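Local coordinates for regulatory protein YycH-like domain-containing protein (Eubacterium rectale, PDB 5COZ) that is of unknown function but has a YycH-like domain and is probably an exported, lipoprotein-type regulatory protein, at residues Ser61-Ala66 against Trp264-Glu269; Gly271-Pro276 against Tyr347-Gly352; Lys85-Asn90 against Asp116-Arg121. All blocks are in the same frame, centred on the assembly; numbering follows the deposited sequence.

Interaction 1: Ser61-Ala66 against Trp264-Glu269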
# COMPACT_ATOMS: atom_id res chain seq x y z
N SER A 61 4.00 -18.12 -10.45
CA SER A 61 3.15 -17.23 -11.22
C SER A 61 1.84 -17.94 -11.35
O SER A 61 1.77 -19.17 -11.24
CB SER A 61 3.73 -16.94 -12.59
OG SER A 61 4.90 -16.15 -12.43
N GLY A 62 0.79 -17.18 -11.61
CA GLY A 62 -0.50 -17.85 -11.74
C GLY A 62 -1.56 -16.97 -12.36
O GLY A 62 -1.28 -15.97 -13.02
N LYS A 63 -2.79 -17.45 -12.21
CA LYS A 63 -3.99 -16.73 -12.61
C LYS A 63 -4.80 -16.50 -11.38
O LYS A 63 -4.90 -17.42 -10.53
CB LYS A 63 -4.82 -17.53 -13.62
CG LYS A 63 -4.12 -17.93 -14.91
CD LYS A 63 -4.09 -16.83 -15.91
CE LYS A 63 -3.68 -17.37 -17.26
NZ LYS A 63 -3.42 -16.24 -18.18
N VAL A 64 -5.41 -15.32 -11.26
CA VAL A 64 -6.33 -15.00 -10.16
C VAL A 64 -7.59 -14.42 -10.74
O VAL A 64 -7.57 -13.90 -11.87
CB VAL A 64 -5.73 -13.99 -9.12
CG1 VAL A 64 -4.46 -14.53 -8.46
CG2 VAL A 64 -5.47 -12.63 -9.78
N LYS A 65 -8.67 -14.46 -9.98
CA LYS A 65 -9.92 -13.83 -10.36
C LYS A 65 -10.19 -12.71 -9.40
O LYS A 65 -9.96 -12.86 -8.20
CB LYS A 65 -11.08 -14.85 -10.29
CG LYS A 65 -11.20 -15.74 -11.50
CD LYS A 65 -12.52 -16.50 -11.47
CE LYS A 65 -12.77 -17.28 -12.75
NZ LYS A 65 -12.00 -18.55 -12.79
N ALA A 66 -10.73 -11.61 -9.90
CA ALA A 66 -11.14 -10.54 -9.02
C ALA A 66 -12.23 -11.01 -8.07
O ALA A 66 -13.11 -11.78 -8.49
CB ALA A 66 -11.68 -9.39 -9.87
N TRP A 264 -6.88 -16.82 -5.91
CA TRP A 264 -5.96 -17.65 -6.71
C TRP A 264 -6.72 -18.77 -7.43
O TRP A 264 -7.40 -19.59 -6.78
CB TRP A 264 -4.90 -18.25 -5.79
CG TRP A 264 -3.81 -18.98 -6.52
CD1 TRP A 264 -3.80 -20.30 -6.88
CD2 TRP A 264 -2.54 -18.45 -6.89
NE1 TRP A 264 -2.60 -20.62 -7.48
CE2 TRP A 264 -1.80 -19.50 -7.49
CE3 TRP A 264 -1.93 -17.19 -6.76
CZ2 TRP A 264 -0.49 -19.32 -7.96
CZ3 TRP A 264 -0.62 -17.02 -7.22
CH2 TRP A 264 0.08 -18.08 -7.80
N VAL A 265 -6.52 -18.89 -8.75
CA VAL A 265 -7.21 -19.94 -9.49
C VAL A 265 -6.24 -21.09 -9.81
O VAL A 265 -6.59 -22.27 -9.62
CB VAL A 265 -7.82 -19.35 -10.80
CG1 VAL A 265 -8.36 -20.44 -11.74
CG2 VAL A 265 -8.92 -18.35 -10.44
N GLU A 266 -5.03 -20.75 -10.30
CA GLU A 266 -4.07 -21.79 -10.68
C GLU A 266 -2.66 -21.25 -10.82
O GLU A 266 -2.46 -20.06 -11.08
CB GLU A 266 -4.48 -22.47 -12.01
CG GLU A 266 -4.52 -21.54 -13.21
CD GLU A 266 -5.17 -22.17 -14.43
OE1 GLU A 266 -4.68 -23.23 -14.89
OE2 GLU A 266 -6.17 -21.60 -14.93
N THR A 267 -1.69 -22.16 -10.70
CA THR A 267 -0.29 -21.88 -10.94
C THR A 267 -0.04 -22.06 -12.42
O THR A 267 -0.45 -23.09 -12.99
CB THR A 267 0.58 -22.85 -10.12
OG1 THR A 267 0.28 -22.67 -8.74
CG2 THR A 267 2.08 -22.62 -10.34
N THR A 268 0.69 -21.12 -13.03
CA THR A 268 1.00 -21.24 -14.47
C THR A 268 2.44 -21.69 -14.66
O THR A 268 2.73 -22.49 -15.55
CB THR A 268 0.74 -19.91 -15.19
OG1 THR A 268 1.46 -18.88 -14.50
CG2 THR A 268 -0.74 -19.56 -15.26
N GLU A 269 3.35 -21.15 -13.86
CA GLU A 269 4.77 -21.50 -13.89
C GLU A 269 5.39 -21.19 -12.54
O GLU A 269 4.80 -20.48 -11.72
CB GLU A 269 5.51 -20.77 -15.02
CG GLU A 269 5.46 -19.26 -14.91
CD GLU A 269 5.88 -18.45 -16.12
OE1 GLU A 269 6.34 -19.05 -17.12
OE2 GLU A 269 5.73 -17.21 -16.08
O HOH W 1 0.58 -16.00 -15.07

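Interaction 2: Gly271-Pro276 against Tyr347-Gly352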
# COMPACT_ATOMS: atom_id res chain seq x y z
N GLY A 271 9.40 -20.50 -10.84
CA GLY A 271 10.81 -20.33 -11.15
C GLY A 271 11.50 -19.61 -10.03
O GLY A 271 10.86 -19.05 -9.14
N GLU A 272 12.81 -19.56 -10.14
CA GLU A 272 13.64 -18.86 -9.18
C GLU A 272 13.74 -17.41 -9.59
O GLU A 272 13.98 -17.11 -10.76
CB GLU A 272 15.03 -19.50 -9.19
CG GLU A 272 15.92 -19.07 -8.05
CD GLU A 272 17.13 -19.97 -7.85
OE1 GLU A 272 17.17 -21.08 -8.44
OE2 GLU A 272 18.04 -19.56 -7.10
N ILE A 273 13.53 -16.52 -8.63
CA ILE A 273 13.69 -15.09 -8.90
C ILE A 273 15.12 -14.68 -8.67
O ILE A 273 15.89 -15.39 -8.02
CB ILE A 273 12.71 -14.23 -8.07
CG1 ILE A 273 13.06 -14.27 -6.54
CG2 ILE A 273 11.25 -14.63 -8.37
CD1 ILE A 273 12.30 -13.26 -5.73
N LEU A 274 15.48 -13.52 -9.19
CA LEU A 274 16.79 -12.93 -8.98
C LEU A 274 16.95 -12.46 -7.56
O LEU A 274 15.98 -11.99 -6.95
CB LEU A 274 16.93 -11.70 -9.91
CG LEU A 274 17.10 -12.00 -11.39
CD1 LEU A 274 16.98 -10.73 -12.21
CD2 LEU A 274 18.45 -12.70 -11.66
N HIS A 275 18.18 -12.49 -7.06
CA HIS A 275 18.48 -11.87 -5.77
C HIS A 275 18.37 -10.37 -5.97
O HIS A 275 18.62 -9.86 -7.07
CB HIS A 275 19.89 -12.23 -5.30
CG HIS A 275 20.10 -13.69 -5.01
ND1 HIS A 275 21.35 -14.17 -4.68
CD2 HIS A 275 19.22 -14.72 -4.99
CE1 HIS A 275 21.21 -15.48 -4.50
NE2 HIS A 275 19.95 -15.86 -4.64
N PRO A 276 18.08 -9.61 -4.91
CA PRO A 276 17.90 -8.16 -5.11
C PRO A 276 19.21 -7.43 -5.43
O PRO A 276 19.16 -6.30 -5.94
CB PRO A 276 17.25 -7.68 -3.81
CG PRO A 276 17.63 -8.74 -2.77
CD PRO A 276 17.69 -10.04 -3.55
N TYR A 347 10.78 -4.34 -12.11
CA TYR A 347 11.49 -5.39 -12.82
C TYR A 347 10.74 -6.69 -12.75
O TYR A 347 10.27 -7.06 -11.68
CB TYR A 347 12.88 -5.60 -12.18
CG TYR A 347 13.80 -4.42 -12.38
CD1 TYR A 347 13.73 -3.30 -11.56
CD2 TYR A 347 14.79 -4.46 -13.35
CE1 TYR A 347 14.56 -2.20 -11.77
CE2 TYR A 347 15.64 -3.38 -13.56
CZ TYR A 347 15.51 -2.25 -12.78
OH TYR A 347 16.38 -1.23 -13.03
N ASP A 348 10.71 -7.43 -13.86
CA ASP A 348 10.24 -8.82 -13.82
C ASP A 348 11.18 -9.56 -12.84
O ASP A 348 12.41 -9.50 -13.00
CB ASP A 348 10.30 -9.38 -15.25
CG ASP A 348 9.93 -10.84 -15.42
OD1 ASP A 348 10.27 -11.66 -14.52
OD2 ASP A 348 9.37 -11.19 -16.48
N ALA A 349 10.61 -10.23 -11.81
CA ALA A 349 11.53 -10.81 -10.80
C ALA A 349 12.29 -12.02 -11.31
O ALA A 349 13.35 -12.32 -10.75
CB ALA A 349 10.77 -11.17 -9.53
N TYR A 350 11.79 -12.70 -12.34
CA TYR A 350 12.50 -13.86 -12.89
C TYR A 350 13.59 -13.43 -13.83
O TYR A 350 14.68 -13.99 -13.76
CB TYR A 350 11.57 -14.79 -13.69
CG TYR A 350 10.38 -15.34 -12.94
CD1 TYR A 350 10.56 -16.18 -11.83
CD2 TYR A 350 9.09 -15.09 -13.37
CE1 TYR A 350 9.46 -16.73 -11.16
CE2 TYR A 350 7.99 -15.62 -12.71
CZ TYR A 350 8.18 -16.49 -11.65
OH TYR A 350 7.06 -16.98 -11.02
N THR A 351 13.28 -12.51 -14.76
CA THR A 351 14.23 -12.20 -15.82
C THR A 351 15.05 -10.96 -15.60
O THR A 351 16.08 -10.81 -16.27
CB THR A 351 13.50 -12.06 -17.16
OG1 THR A 351 12.69 -10.87 -17.13
CG2 THR A 351 12.65 -13.28 -17.52
N GLY A 352 14.60 -10.06 -14.73
CA GLY A 352 15.25 -8.77 -14.55
C GLY A 352 14.89 -7.77 -15.64
O GLY A 352 15.46 -6.69 -15.67
O HOH W 2 15.88 -15.83 -12.21

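Interaction 3: Lys85-Asn90 against Asp116-Arg121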
# COMPACT_ATOMS: atom_id res chain seq x y z
N LYS A 85 -19.36 -4.07 12.61
CA LYS A 85 -18.81 -4.46 13.92
C LYS A 85 -17.54 -3.62 14.21
O LYS A 85 -17.39 -3.04 15.29
CB LYS A 85 -18.49 -5.96 13.95
CG LYS A 85 -17.99 -6.46 15.31
CD LYS A 85 -17.25 -7.79 15.18
CE LYS A 85 -16.61 -8.26 16.47
NZ LYS A 85 -15.40 -7.48 16.82
N ALA A 86 -16.67 -3.52 13.20
CA ALA A 86 -15.41 -2.78 13.33
C ALA A 86 -15.62 -1.31 13.73
O ALA A 86 -14.94 -0.84 14.66
CB ALA A 86 -14.64 -2.85 12.02
N ILE A 87 -16.53 -0.56 13.07
CA ILE A 87 -16.71 0.86 13.37
C ILE A 87 -17.83 1.11 14.41
O ILE A 87 -18.16 2.27 14.66
CB ILE A 87 -16.94 1.73 12.09
CG1 ILE A 87 -18.27 1.35 11.36
CG2 ILE A 87 -15.72 1.67 11.17
CD1 ILE A 87 -18.78 2.43 10.41
N ASN A 88 -18.41 0.04 14.96
CA ASN A 88 -19.50 0.09 15.97
C ASN A 88 -20.71 0.85 15.41
O ASN A 88 -21.30 1.71 16.07
CB ASN A 88 -19.01 0.70 17.31
CG ASN A 88 -19.88 0.32 18.48
OD1 ASN A 88 -20.37 -0.81 18.59
ND2 ASN A 88 -20.10 1.27 19.37
N LEU A 89 -21.06 0.54 14.14
CA LEU A 89 -22.20 1.20 13.49
C LEU A 89 -23.51 0.75 14.13
O LEU A 89 -23.67 -0.44 14.42
CB LEU A 89 -22.18 0.85 11.99
CG LEU A 89 -23.28 1.46 11.14
CD1 LEU A 89 -22.86 2.82 10.62
CD2 LEU A 89 -23.59 0.57 9.93
N ASN A 90 -24.43 1.68 14.38
CA ASN A 90 -25.72 1.31 14.93
C ASN A 90 -26.60 0.87 13.74
O ASN A 90 -27.15 1.72 13.05
CB ASN A 90 -26.31 2.46 15.73
CG ASN A 90 -27.60 2.11 16.44
OD1 ASN A 90 -28.17 1.03 16.24
ND2 ASN A 90 -28.07 3.00 17.28
N ASP A 116 -21.84 8.18 10.35
CA ASP A 116 -21.08 6.95 10.09
C ASP A 116 -21.57 6.36 8.78
O ASP A 116 -22.75 6.51 8.43
CB ASP A 116 -21.28 5.92 11.21
CG ASP A 116 -20.86 6.34 12.60
OD1 ASP A 116 -19.83 6.99 12.74
OD2 ASP A 116 -21.57 5.97 13.56
N SER A 117 -20.68 5.69 8.03
CA SER A 117 -21.14 5.11 6.78
C SER A 117 -20.34 3.89 6.38
O SER A 117 -19.19 3.72 6.78
CB SER A 117 -21.09 6.12 5.64
OG SER A 117 -19.76 6.41 5.25
N ILE A 118 -21.00 3.03 5.60
CA ILE A 118 -20.39 1.88 4.95
C ILE A 118 -20.73 1.96 3.47
O ILE A 118 -21.89 2.21 3.14
CB ILE A 118 -20.81 0.54 5.57
CG1 ILE A 118 -20.41 0.45 7.06
CG2 ILE A 118 -20.26 -0.67 4.75
CD1 ILE A 118 -21.01 -0.75 7.76
N ALA A 119 -19.75 1.75 2.57
CA ALA A 119 -20.02 1.74 1.15
C ALA A 119 -19.30 0.56 0.57
O ALA A 119 -18.09 0.42 0.78
CB ALA A 119 -19.52 3.03 0.50
N ILE A 120 -20.02 -0.29 -0.17
CA ILE A 120 -19.39 -1.46 -0.77
C ILE A 120 -19.68 -1.44 -2.28
O ILE A 120 -20.84 -1.36 -2.67
CB ILE A 120 -19.83 -2.79 -0.11
CG1 ILE A 120 -19.54 -2.76 1.39
CG2 ILE A 120 -19.14 -3.98 -0.80
CD1 ILE A 120 -20.16 -3.95 2.15
N ARG A 121 -18.62 -1.53 -3.09
CA ARG A 121 -18.69 -1.58 -4.55
C ARG A 121 -18.09 -2.92 -5.02
O ARG A 121 -17.69 -3.74 -4.18
CB ARG A 121 -17.89 -0.40 -5.16
CG ARG A 121 -18.50 0.98 -5.02
CD ARG A 121 -17.59 2.05 -5.63
NE ARG A 121 -17.62 2.04 -7.10
CZ ARG A 121 -16.68 1.50 -7.87
NH1 ARG A 121 -15.62 0.91 -7.32
NH2 ARG A 121 -16.79 1.53 -9.19
O HOH W 3 -23.69 4.46 14.29

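Interaction 1: Ser61-Ala66 against Trp264-Glu269
K63 O takes two backbone donors from the facing strand: V265 N lies 2.8 Å from K63 O in a sound bond, while E266 N reaches K63 O at 3.3 Å, a weak one. The second half of this pairing is K63 N, which gives its hydrogen to E266 O at 2.9 Å. Farther along, S61 repeats the exchange with different mates through its own N and O: S61 N donates to E269 O at 2.8 Å, and S61 O accepts from T268 N, which stands above the carbonyl plane. The two segments run antiparallel, with 154° between their axes. The side chains are divided between the two faces of the sheet. On one, K63 and E266 lie side by side and point the same way, their CG atoms 4.0 Å apart. The K63 chain is bent at chi2, and its NZ forms salt bridges with D316 and D310, so its charge is met beyond this strand pair. On the other face, W264 has CG anti to its backbone N (chi1 -173°), and its indole lies against the backbone of S61 and G62; V64 CG1 touches W264 CE3 at 4.0 Å. A CB on G62 would clash with E266 O and with W264 CZ2, a direct geometric reason for a glycine. V265 projects toward strand 58-66, setting CG2 against K65 CG at 3.6 Å. A water donates to G62 O and accepts from T268 OG1, joining the strands at 2.8 Å from G62 O. V265, with psi -47°, leaves the extended form, and V265 and E266 both face K63: a classic beta bulge in the antiparallel pairing of strands 58-66 and 262-272.

Interaction 2: Gly271-Pro276 against Tyr347-Gly352
Y350 turns the edge of its ring, not a face, toward the backbone of G271 and E272. Both carbonyl oxygens lie near the ring plane, with Y350 CE1 3.4 Å from G271 O and Y350 CD1 next to E272 O. I273 meets the same ring obliquely through its CG2 methyl, which also rests on A349 CB at 3.7 Å. Y350 CB points away from the 271-276 segment, but CG, anti to the carbonyl carbon (chi1 -58°), starts the ring back toward it; the OH is hydrogen-bonded to S61 OG and V59 O. Beside these side chains runs a nearly straight bond, L274 N to A349 O at 2.9 Å with 170° at the hydrogen, the donor standing almost along the C=O axis. What presents A349 O is an Asx turn at the end of strand 338-348: D348 OD1 accepts from Y350 N, approached nearly along its own C-O bond, and from T351 N at 3.1 Å, which comes from above the carboxylate plane. D348 O receives G352 N as well, and the chain swings round with 349-351 in helical torsions before G352 takes a positive phi of 79°. L274 reaches into this turn with its CD1 branch, 3.5 Å from G352 CA, and its CG borders A349 O and Y350 O. A CB on G352 would collide with that methyl. An alanine at L274 would probably leave a gap beside G352 CA, where CD1 now packs, and weaken the contact with I279 of helix 276-288, while the backbone bond to A349 O could remain. A water donates to E272 O and to Y350 O, each at 2.7 Å. W321 of strand 314-330 packs against both I273 and A349.

Interaction 3: Lys85-Asn90 against Asp116-Arg121
L89 makes the tight part of this contact, sending its two methyls to different partners on strand 116-120. L89 CD1 comes to 3.5 Å from D116 CB, the two side chains lying alongside but pointing opposite ways, and L89 CD2 meets I118 CD1 at 3.6 Å, where the chains cross obliquely. L89 CG is anti to the backbone N (chi1 -179°), and the two methyls beyond it lie against the strand. I87 fits less closely: its CD1 is 3.9 Å from S117 O and 4.2 Å from I118 CG1. All three hydrocarbon chains, I87, L89 and I118, are buried, and L83, A84 and A127 add to the apolar surroundings. The geometry is that of a helix end lying on one face of an antiparallel sheet. Helix 73-87 closes in a Schellman motif, where N88 adopts a positive phi of 59° and two bonds turn back into the last helical turn; this reversal brings L89 onto the strand just after I87 has touched it. Strand 116-120 itself runs between strands 104-111 and 125-128, with backbone hydrogen bonds between I118 and W109 and between S117 and E128. Toward solvent the contact becomes polar and indirect. No hydrogen bond joins the segments directly; a water accepts from N90 N at 2.9 Å and donates to D116 OD2 at 2.7 Å. D116 OD2 also pairs with T114 OG1, so the carboxylate has a second partner besides the water, whereas N90 stands exposed beyond the buried leucine.

Interactions 1 and 2 share strand 262-272 and touch through the Y350 and S61 hydroxyls, S61 OG lying 2.7 Å from Y350 OH in a probable hydrogen bond; their centres are about 18 Å apart. Interaction 3 belongs to the other sheet, its centre about 32 Å from that of interaction 1, and is nested within the chain loop that interaction 1 closes. The first two are partly buried, the third is buried. Chemistry follows position: strand pairing in interaction 1 rests on backbone bonds, the turn of interaction 2 combines one such bond with ring-edge and methyl contacts, and the helix-on-sheet contact of interaction 3 joins its segments mainly by methyl and methylene contacts, with one bridging water and no direct hydrogen bond.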